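Local coordinates for putative isochorismatase hydrolase (Oleispira antarctica, PDB 3LQY), which is probably a hydrolase of the isochorismatase family, its substrate and physiological role not established, at residues 8-13 against 52-57; 14-19 against 56-61. All coordinates share one frame; numbering follows the deposited sequence.

Interaction 1: residues 8-13 against 52-57; sequences TALLLI and LPVVHV
Leu12 and His56 are paired on neighbouring parallel strands, their side chains on the same face of the sheet, and Leu12 CD1 lies over the imidazole. This methyl stands 4.2 Å from the centroid of the His56 ring in a CH-pi contact. Leu12 CD1 and Val54 CG1 are 3.5 Å apart, and the two side chains cross obliquely. That one methyl touches three successive residues, Val54, the carbonyl oxygen of Val55 and the His56 ring, a reach that follows from the Leu12 torsion: CG is anti to the carbonyl carbon (chi1 -53°), and the isobutyl end leans toward residues 54-56. On the other face, Leu11, Ile13, Val55 and Val57 meet purely as aliphatic side chains. Val57 receives two neighbours on one methyl: its CG2 is 3.8 Å from Leu11 CD1 and 3.7 Å from Ile13 CD1. Ile13 and Val57 lie side by side and point the same way, whereas Leu11 CD1 also packs against Val55 CB.

Between the two layers of side chains runs the parallel backbone ladder. Leu10 N donates to Pro53 O, and Val55 N returns a bond to Leu10 O at 2.7 Å, nearly straight at 171°. Leu12 N then bonds Val55 O, and Val57 N bonds Leu12 O. Leu10 and Leu12 each use both N and O toward 52-57, while Ala9, Leu11 and Ile13 bond strand 115-121.

Further out, Phe47 and Leu44 of helix 33-49 cover Val54, and Phe47 also touches Leu10. His56 NE2 is hydrogen-bonded to Glu88, which would probably help fix the rotation of the ring that Leu12 covers. The chemistry implies an interior sheet pair whose backbone polarity is spent within the sheet and whose faces are hydrocarbon, with one tethered imidazole admitted among them.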
ATOM      1  N   THR A   8       5.448  15.044   1.196  1.00100.75           N
ATOM      2  CA  THR A   8       5.418  13.632   0.845  1.00 93.61           C
ATOM      3  C   THR A   8       4.803  12.846   1.989  1.00 92.30           C
ATOM      4  O   THR A   8       5.252  12.933   3.132  1.00 95.74           O
ATOM      5  CB  THR A   8       6.825  13.094   0.470  1.00 92.51           C
ATOM      6  OG1 THR A   8       7.392  13.929  -0.558  1.00 92.68           O
ATOM      7  CG2 THR A   8       6.750  11.635  -0.005  1.00 84.31           C
ATOM      8  N   ALA A   9       3.753  12.092   1.648  1.00 87.28           N
ATOM      9  CA  ALA A   9       3.021  11.246   2.569  1.00 85.20           C
ATOM     10  C   ALA A   9       3.419   9.801   2.321  1.00 79.92           C
ATOM     11  O   ALA A   9       3.571   9.368   1.164  1.00 76.22           O
ATOM     12  CB  ALA A   9       1.533  11.411   2.330  1.00 84.23           C
ATOM     13  N   LEU A  10       3.599   9.031   3.380  1.00 79.57           N
ATOM     14  CA  LEU A  10       3.714   7.568   3.245  1.00 74.67           C
ATOM     15  C   LEU A  10       2.302   7.003   3.254  1.00 72.27           C
ATOM     16  O   LEU A  10       1.493   7.321   4.128  1.00 75.99           O
ATOM     17  CB  LEU A  10       4.589   6.971   4.339  1.00 76.16           C
ATOM     18  CG  LEU A  10       4.684   5.449   4.532  1.00 71.96           C
ATOM     19  CD1 LEU A  10       5.592   4.818   3.422  1.00 70.57           C
ATOM     20  CD2 LEU A  10       5.182   5.199   5.972  1.00 76.92           C
ATOM     21  N   LEU A  11       2.001   6.213   2.225  1.00 68.76           N
ATOM     22  CA  LEU A  11       0.661   5.696   1.973  1.00 65.69           C
ATOM     23  C   LEU A  11       0.729   4.195   2.023  1.00 60.87           C
ATOM     24  O   LEU A  11       1.331   3.536   1.148  1.00 57.18           O
ATOM     25  CB  LEU A  11       0.142   6.159   0.620  1.00 66.00           C
ATOM     26  CG  LEU A  11      -1.321   5.908   0.255  1.00 64.85           C
ATOM     27  CD1 LEU A  11      -2.249   6.508   1.264  1.00 66.47           C
ATOM     28  CD2 LEU A  11      -1.600   6.509  -1.118  1.00 65.08           C
ATOM     29  N   LEU A  12       0.111   3.636   3.045  1.00 59.87           N
ATOM     30  CA  LEU A  12       0.187   2.228   3.249  1.00 56.79           C
ATOM     31  C   LEU A  12      -1.134   1.627   2.825  1.00 54.55           C
ATOM     32  O   LEU A  12      -2.184   1.892   3.421  1.00 56.51           O
ATOM     33  CB  LEU A  12       0.471   1.938   4.739  1.00 59.55           C
ATOM     34  CG  LEU A  12       1.708   2.670   5.327  1.00 63.74           C
ATOM     35  CD1 LEU A  12       1.390   4.068   5.911  1.00 68.45           C
ATOM     36  CD2 LEU A  12       2.417   1.806   6.374  1.00 63.35           C
ATOM     37  N   ILE A  13      -1.079   0.776   1.813  1.00 51.11           N
ATOM     38  CA  ILE A  13      -2.280   0.187   1.216  1.00 48.78           C
ATOM     39  C   ILE A  13      -2.520  -1.217   1.725  1.00 46.27           C
ATOM     40  O   ILE A  13      -1.802  -2.133   1.373  1.00 43.19           O
ATOM     41  CB  ILE A  13      -2.151   0.114  -0.351  1.00 46.23           C
ATOM     42  CG1 ILE A  13      -1.879   1.501  -0.945  1.00 49.29           C
ATOM     43  CG2 ILE A  13      -3.440  -0.481  -0.939  1.00 47.52           C
ATOM     44  CD1 ILE A  13      -3.004   2.511  -0.736  1.00 50.63           C
ATOM     45  N   LEU A  52       6.993  13.780   9.094  1.00108.88           N
ATOM     46  CA  LEU A  52       6.125  13.547   7.954  1.00104.21           C
ATOM     47  C   LEU A  52       4.757  12.885   7.972  1.00 99.83           C
ATOM     48  O   LEU A  52       4.461  12.062   8.872  1.00 98.11           O
ATOM     49  CB  LEU A  52       7.093  12.777   7.050  1.00100.42           C
ATOM     50  CG  LEU A  52       8.170  13.616   6.365  1.00104.94           C
ATOM     51  CD1 LEU A  52       8.954  14.474   7.331  1.00114.39           C
ATOM     52  CD2 LEU A  52       9.110  12.736   5.566  1.00104.26           C
ATOM     53  N   PRO A  53       3.900  13.272   7.015  1.00 98.09           N
ATOM     54  CA  PRO A  53       2.569  12.692   6.907  1.00 94.36           C
ATOM     55  C   PRO A  53       2.570  11.169   6.651  1.00 87.12           C
ATOM     56  O   PRO A  53       3.354  10.664   5.828  1.00 83.66           O
ATOM     57  CB  PRO A  53       1.970  13.442   5.709  1.00 94.97           C
ATOM     58  CG  PRO A  53       2.696  14.693   5.656  1.00101.03           C
ATOM     59  CD  PRO A  53       4.089  14.345   6.026  1.00101.28           C
ATOM     60  N   VAL A  54       1.693  10.468   7.366  1.00 85.19           N
ATOM     61  CA  VAL A  54       1.453   9.040   7.176  1.00 79.62           C
ATOM     62  C   VAL A  54      -0.050   8.820   7.002  1.00 77.71           C
ATOM     63  O   VAL A  54      -0.841   9.236   7.870  1.00 81.29           O
ATOM     64  CB  VAL A  54       1.951   8.223   8.375  1.00 80.01           C
ATOM     65  CG1 VAL A  54       1.656   6.754   8.168  1.00 75.93           C
ATOM     66  CG2 VAL A  54       3.433   8.429   8.547  1.00 82.73           C
ATOM     67  N   VAL A  55      -0.438   8.203   5.874  1.00 73.90           N
ATOM     68  CA  VAL A  55      -1.838   7.863   5.625  1.00 72.09           C
ATOM     69  C   VAL A  55      -1.994   6.370   5.344  1.00 67.09           C
ATOM     70  O   VAL A  55      -1.212   5.774   4.581  1.00 65.23           O
ATOM     71  CB  VAL A  55      -2.452   8.634   4.465  1.00 72.95           C
ATOM     72  CG1 VAL A  55      -3.934   8.291   4.312  1.00 72.60           C
ATOM     73  CG2 VAL A  55      -2.277  10.123   4.626  1.00 76.01           C
ATOM     74  N   HIS A  56      -3.026   5.792   5.964  1.00 65.81           N
ATOM     75  CA  HIS A  56      -3.338   4.372   5.805  1.00 61.88           C
ATOM     76  C   HIS A  56      -4.601   4.152   4.993  1.00 59.99           C
ATOM     77  O   HIS A  56      -5.575   4.931   5.068  1.00 63.44           O
ATOM     78  CB  HIS A  56      -3.553   3.708   7.197  1.00 62.09           C
ATOM     79  CG  HIS A  56      -2.431   3.934   8.157  1.00 65.75           C
ATOM     80  ND1 HIS A  56      -1.415   3.020   8.344  1.00 64.65           N
ATOM     81  CD2 HIS A  56      -2.167   4.975   8.989  1.00 69.95           C
ATOM     82  CE1 HIS A  56      -0.590   3.481   9.275  1.00 67.81           C
ATOM     83  NE2 HIS A  56      -1.011   4.671   9.665  1.00 70.37           N
ATOM     84  N   VAL A  57      -4.616   3.036   4.281  1.00 55.13           N
ATOM     85  CA  VAL A  57      -5.784   2.655   3.517  1.00 54.40           C
ATOM     86  C   VAL A  57      -6.101   1.233   3.933  1.00 52.19           C
ATOM     87  O   VAL A  57      -5.200   0.462   4.125  1.00 51.06           O
ATOM     88  CB  VAL A  57      -5.512   2.738   2.022  1.00 52.49           C
ATOM     89  CG1 VAL A  57      -6.647   2.103   1.266  1.00 51.52           C
ATOM     90  CG2 VAL A  57      -5.301   4.230   1.600  1.00 55.29           C
TER

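Interaction 2: residues 14-19 against 56-61; sequences DFQNDY and HVRHEF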
ATOM      1  N   ASP A  14      -3.513  -1.361   2.608  1.00 48.82           N
ATOM      2  CA  ASP A  14      -4.091  -2.628   2.958  1.00 47.40           C
ATOM      3  C   ASP A  14      -3.102  -3.640   3.505  1.00 46.83           C
ATOM      4  O   ASP A  14      -3.128  -4.799   3.102  1.00 45.36           O
ATOM      5  CB  ASP A  14      -4.861  -3.282   1.796  1.00 47.11           C
ATOM      6  CG  ASP A  14      -6.018  -2.446   1.267  1.00 50.84           C
ATOM      7  OD1 ASP A  14      -6.323  -1.389   1.827  1.00 51.99           O
ATOM      8  OD2 ASP A  14      -6.599  -2.853   0.203  1.00 51.55           O
ATOM      9  N   PHE A  15      -2.286  -3.249   4.482  1.00 47.85           N
ATOM     10  CA  PHE A  15      -1.461  -4.238   5.150  1.00 47.42           C
ATOM     11  C   PHE A  15      -2.355  -4.873   6.239  1.00 48.10           C
ATOM     12  O   PHE A  15      -2.207  -4.589   7.422  1.00 49.35           O
ATOM     13  CB  PHE A  15      -0.207  -3.598   5.770  1.00 48.56           C
ATOM     14  CG  PHE A  15       1.034  -3.665   4.917  1.00 51.37           C
ATOM     15  CD1 PHE A  15       1.518  -4.881   4.455  1.00 49.16           C
ATOM     16  CD2 PHE A  15       1.757  -2.525   4.640  1.00 52.95           C
ATOM     17  CE1 PHE A  15       2.663  -4.963   3.755  1.00 51.72           C
ATOM     18  CE2 PHE A  15       2.928  -2.592   3.919  1.00 52.09           C
ATOM     19  CZ  PHE A  15       3.385  -3.817   3.453  1.00 50.65           C
ATOM     20  N   GLN A  16      -3.336  -5.670   5.810  1.00 46.16           N
ATOM     21  CA  GLN A  16      -4.369  -6.217   6.649  1.00 46.10           C
ATOM     22  C   GLN A  16      -4.151  -7.695   6.911  1.00 44.73           C
ATOM     23  O   GLN A  16      -3.545  -8.418   6.121  1.00 43.43           O
ATOM     24  CB  GLN A  16      -5.740  -5.969   6.032  1.00 46.16           C
ATOM     25  CG  GLN A  16      -6.104  -4.500   6.005  1.00 47.23           C
ATOM     26  CD  GLN A  16      -7.220  -4.222   5.045  1.00 49.62           C
ATOM     27  OE1 GLN A  16      -6.972  -3.718   3.943  1.00 49.68           O
ATOM     28  NE2 GLN A  16      -8.434  -4.544   5.416  1.00 49.01           N
ATOM     29  N   ASN A  17      -4.596  -8.123   8.098  1.00 47.30           N
ATOM     30  CA  ASN A  17      -4.328  -9.466   8.576  1.00 47.08           C
ATOM     31  C   ASN A  17      -4.592 -10.597   7.604  1.00 46.23           C
ATOM     32  O   ASN A  17      -3.791 -11.546   7.500  1.00 46.48           O
ATOM     33  CB  ASN A  17      -5.144  -9.720   9.846  1.00 47.86           C
ATOM     34  CG  ASN A  17      -4.562  -9.009  11.062  1.00 50.57           C
ATOM     35  OD1 ASN A  17      -3.347  -8.873  11.192  1.00 48.30           O
ATOM     36  ND2 ASN A  17      -5.432  -8.543  11.948  1.00 52.92           N
ATOM     37  N   ASP A  18      -5.730 -10.565   6.917  1.00 46.06           N
ATOM     38  CA  ASP A  18      -6.029 -11.658   5.925  1.00 45.36           C
ATOM     39  C   ASP A  18      -4.966 -11.957   4.869  1.00 43.49           C
ATOM     40  O   ASP A  18      -5.012 -13.018   4.220  1.00 44.43           O
ATOM     41  CB  ASP A  18      -7.394 -11.458   5.224  1.00 44.64           C
ATOM     42  CG  ASP A  18      -8.605 -11.874   6.077  1.00 48.27           C
ATOM     43  OD1 ASP A  18      -8.478 -12.792   6.914  1.00 53.13           O
ATOM     44  OD2 ASP A  18      -9.700 -11.261   5.931  1.00 49.34           O
ATOM     45  N   TYR A  19      -4.035 -11.031   4.689  1.00 42.16           N
ATOM     46  CA  TYR A  19      -2.936 -11.179   3.743  1.00 41.95           C
ATOM     47  C   TYR A  19      -1.711 -11.901   4.243  1.00 42.80           C
ATOM     48  O   TYR A  19      -0.884 -12.316   3.467  1.00 41.94           O
ATOM     49  CB  TYR A  19      -2.507  -9.802   3.193  1.00 41.26           C
ATOM     50  CG  TYR A  19      -3.423  -9.162   2.155  1.00 37.73           C
ATOM     51  CD1 TYR A  19      -4.286  -9.927   1.391  1.00 43.62           C
ATOM     52  CD2 TYR A  19      -3.357  -7.797   1.907  1.00 38.41           C
ATOM     53  CE1 TYR A  19      -5.045  -9.359   0.376  1.00 43.40           C
ATOM     54  CE2 TYR A  19      -4.131  -7.178   0.898  1.00 39.60           C
ATOM     55  CZ  TYR A  19      -4.988  -7.984   0.147  1.00 40.71           C
ATOM     56  OH  TYR A  19      -5.762  -7.395  -0.815  1.00 43.46           O
ATOM     57  N   HIS A  56      -3.026   5.792   5.964  1.00 65.81           N
ATOM     58  CA  HIS A  56      -3.338   4.372   5.805  1.00 61.88           C
ATOM     59  C   HIS A  56      -4.601   4.152   4.993  1.00 59.99           C
ATOM     60  O   HIS A  56      -5.575   4.931   5.068  1.00 63.44           O
ATOM     61  CB  HIS A  56      -3.553   3.708   7.197  1.00 62.09           C
ATOM     62  CG  HIS A  56      -2.431   3.934   8.157  1.00 65.75           C
ATOM     63  ND1 HIS A  56      -1.415   3.020   8.344  1.00 64.65           N
ATOM     64  CD2 HIS A  56      -2.167   4.975   8.989  1.00 69.95           C
ATOM     65  CE1 HIS A  56      -0.590   3.481   9.275  1.00 67.81           C
ATOM     66  NE2 HIS A  56      -1.011   4.671   9.665  1.00 70.37           N
ATOM     67  N   VAL A  57      -4.616   3.036   4.281  1.00 55.13           N
ATOM     68  CA  VAL A  57      -5.784   2.655   3.517  1.00 54.40           C
ATOM     69  C   VAL A  57      -6.101   1.233   3.933  1.00 52.19           C
ATOM     70  O   VAL A  57      -5.200   0.462   4.125  1.00 51.06           O
ATOM     71  CB  VAL A  57      -5.512   2.738   2.022  1.00 52.49           C
ATOM     72  CG1 VAL A  57      -6.647   2.103   1.266  1.00 51.52           C
ATOM     73  CG2 VAL A  57      -5.301   4.230   1.600  1.00 55.29           C
ATOM     74  N   ARG A  58      -7.384   0.928   4.091  1.00 53.61           N
ATOM     75  CA  ARG A  58      -7.842  -0.342   4.544  1.00 53.19           C
ATOM     76  C   ARG A  58      -9.076  -0.734   3.742  1.00 52.18           C
ATOM     77  O   ARG A  58      -9.927   0.096   3.484  1.00 55.72           O
ATOM     78  CB  ARG A  58      -8.201  -0.195   6.040  1.00 57.13           C
ATOM     79  CG  ARG A  58      -8.209  -1.428   6.824  1.00 60.17           C
ATOM     80  CD  ARG A  58      -8.381  -1.187   8.335  1.00 63.42           C
ATOM     81  NE  ARG A  58      -9.702  -0.650   8.730  1.00 65.59           N
ATOM     82  CZ  ARG A  58     -10.835  -1.347   8.783  1.00 68.50           C
ATOM     83  NH1 ARG A  58     -10.847  -2.648   8.513  1.00 67.35           N
ATOM     84  NH2 ARG A  58     -11.973  -0.745   9.158  1.00 73.18           N
ATOM     85  N   HIS A  59      -9.181  -1.995   3.358  1.00 49.95           N
ATOM     86  CA  HIS A  59     -10.298  -2.489   2.536  1.00 50.71           C
ATOM     87  C   HIS A  59     -11.291  -3.358   3.287  1.00 53.15           C
ATOM     88  O   HIS A  59     -10.889  -4.239   4.064  1.00 53.40           O
ATOM     89  CB  HIS A  59      -9.742  -3.335   1.380  1.00 48.05           C
ATOM     90  CG  HIS A  59     -10.765  -3.668   0.334  1.00 49.94           C
ATOM     91  ND1 HIS A  59     -10.878  -2.934  -0.825  1.00 47.39           N
ATOM     92  CD2 HIS A  59     -11.730  -4.624   0.274  1.00 50.55           C
ATOM     93  CE1 HIS A  59     -11.863  -3.421  -1.558  1.00 51.43           C
ATOM     94  NE2 HIS A  59     -12.399  -4.443  -0.918  1.00 53.04           N
ATOM     95  N   GLU A  60     -12.581  -3.123   3.046  1.00 56.02           N
ATOM     96  CA  GLU A  60     -13.611  -4.047   3.471  1.00 58.11           C
ATOM     97  C   GLU A  60     -14.607  -4.286   2.345  1.00 59.79           C
ATOM     98  O   GLU A  60     -15.052  -3.352   1.699  1.00 60.38           O
ATOM     99  CB  GLU A  60     -14.333  -3.519   4.737  1.00 61.77           C
ATOM    100  CG  GLU A  60     -13.529  -3.676   6.022  1.00 61.41           C
ATOM    101  CD  GLU A  60     -14.275  -3.214   7.315  1.00 66.90           C
ATOM    102  OE1 GLU A  60     -15.395  -2.654   7.253  1.00 67.72           O
ATOM    103  OE2 GLU A  60     -13.705  -3.408   8.400  1.00 66.36           O
ATOM    104  N   PHE A  61     -14.998  -5.540   2.155  1.00 59.51           N
ATOM    105  CA  PHE A  61     -16.066  -5.879   1.227  1.00 62.93           C
ATOM    106  C   PHE A  61     -17.461  -5.438   1.704  1.00 68.47           C
ATOM    107  O   PHE A  61     -17.648  -5.151   2.886  1.00 70.87           O
ATOM    108  CB  PHE A  61     -16.081  -7.379   0.991  1.00 62.80           C
ATOM    109  CG  PHE A  61     -15.030  -7.850   0.042  1.00 60.76           C
ATOM    110  CD1 PHE A  61     -13.700  -7.905   0.418  1.00 57.54           C
ATOM    111  CD2 PHE A  61     -15.372  -8.212  -1.263  1.00 64.76           C
ATOM    112  CE1 PHE A  61     -12.724  -8.354  -0.466  1.00 53.89           C
ATOM    113  CE2 PHE A  61     -14.402  -8.654  -2.151  1.00 59.78           C
ATOM    114  CZ  PHE A  61     -13.078  -8.712  -1.758  1.00 57.06           C
TER
HETATM  115  O   HOH W   1      -2.288  -0.651   5.618  1.00 57.72           O
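The amide of Gln16 and the guanidinium of Arg58 stand almost perpendicular, their planes 81° apart, with the amide packed against the arginine's aliphatic stem: Gln16 NE2 lies 3.4 Å from Arg58 CG. At the guanidinium edge, NH1 and NH2 both grip Glu60 OE2, and NH1 also bonds Ala76 O. One face of the Phe61 ring carries His59 NE2, toward the rim, and His59 ND1 is hydrogen-bonded to Lys93 NZ.

The Gln16 amide uses both its ends on one residue. His59 N donates to Gln16 OE1 at 2.9 Å and 171°, while Gln16 NE2 donates to His59 O at 2.8 Å and also to Ala76 O. An alanine in place of Gln16 would probably leave His59 N and O without these mates and open a gap beside the Arg58 stem.

Asp14 N donates to Val57 O. The Asp14 carboxylate crosses the His59 side chain at a slant, carboxylate and ring planes 69° apart, with OD2 3.4 Å from His59 CB.

The ladder thus runs one step past strand 8-13, and the Gln16 side chain then replaces a backbone partner, at the C-terminal strand ends of a parallel alpha/beta fold, where active sites commonly lie.

In the fold
Both contacts join the start of the chain to strand 54-59, their centres 14 Å apart; their segments overlap at His56 and Val57, though only Val57 touches in both. Interaction 1 is a regular pairing of two strands inside the parallel sheet, with apolar side chains on both faces. Interaction 2 takes over where strand 8-13 ends: residues 14-19 have left the sheet while 54-59 stays a strand, and the buried area falls from 518 to 240 Å². Both are buried, but the second is polar, relying on the Gln16 amide and one backbone bond, and is tied to a neighbouring loop through Ala76. Chemistry thus changes from a backbone ladder between hydrocarbon faces to bonds made largely by one side-chain amide.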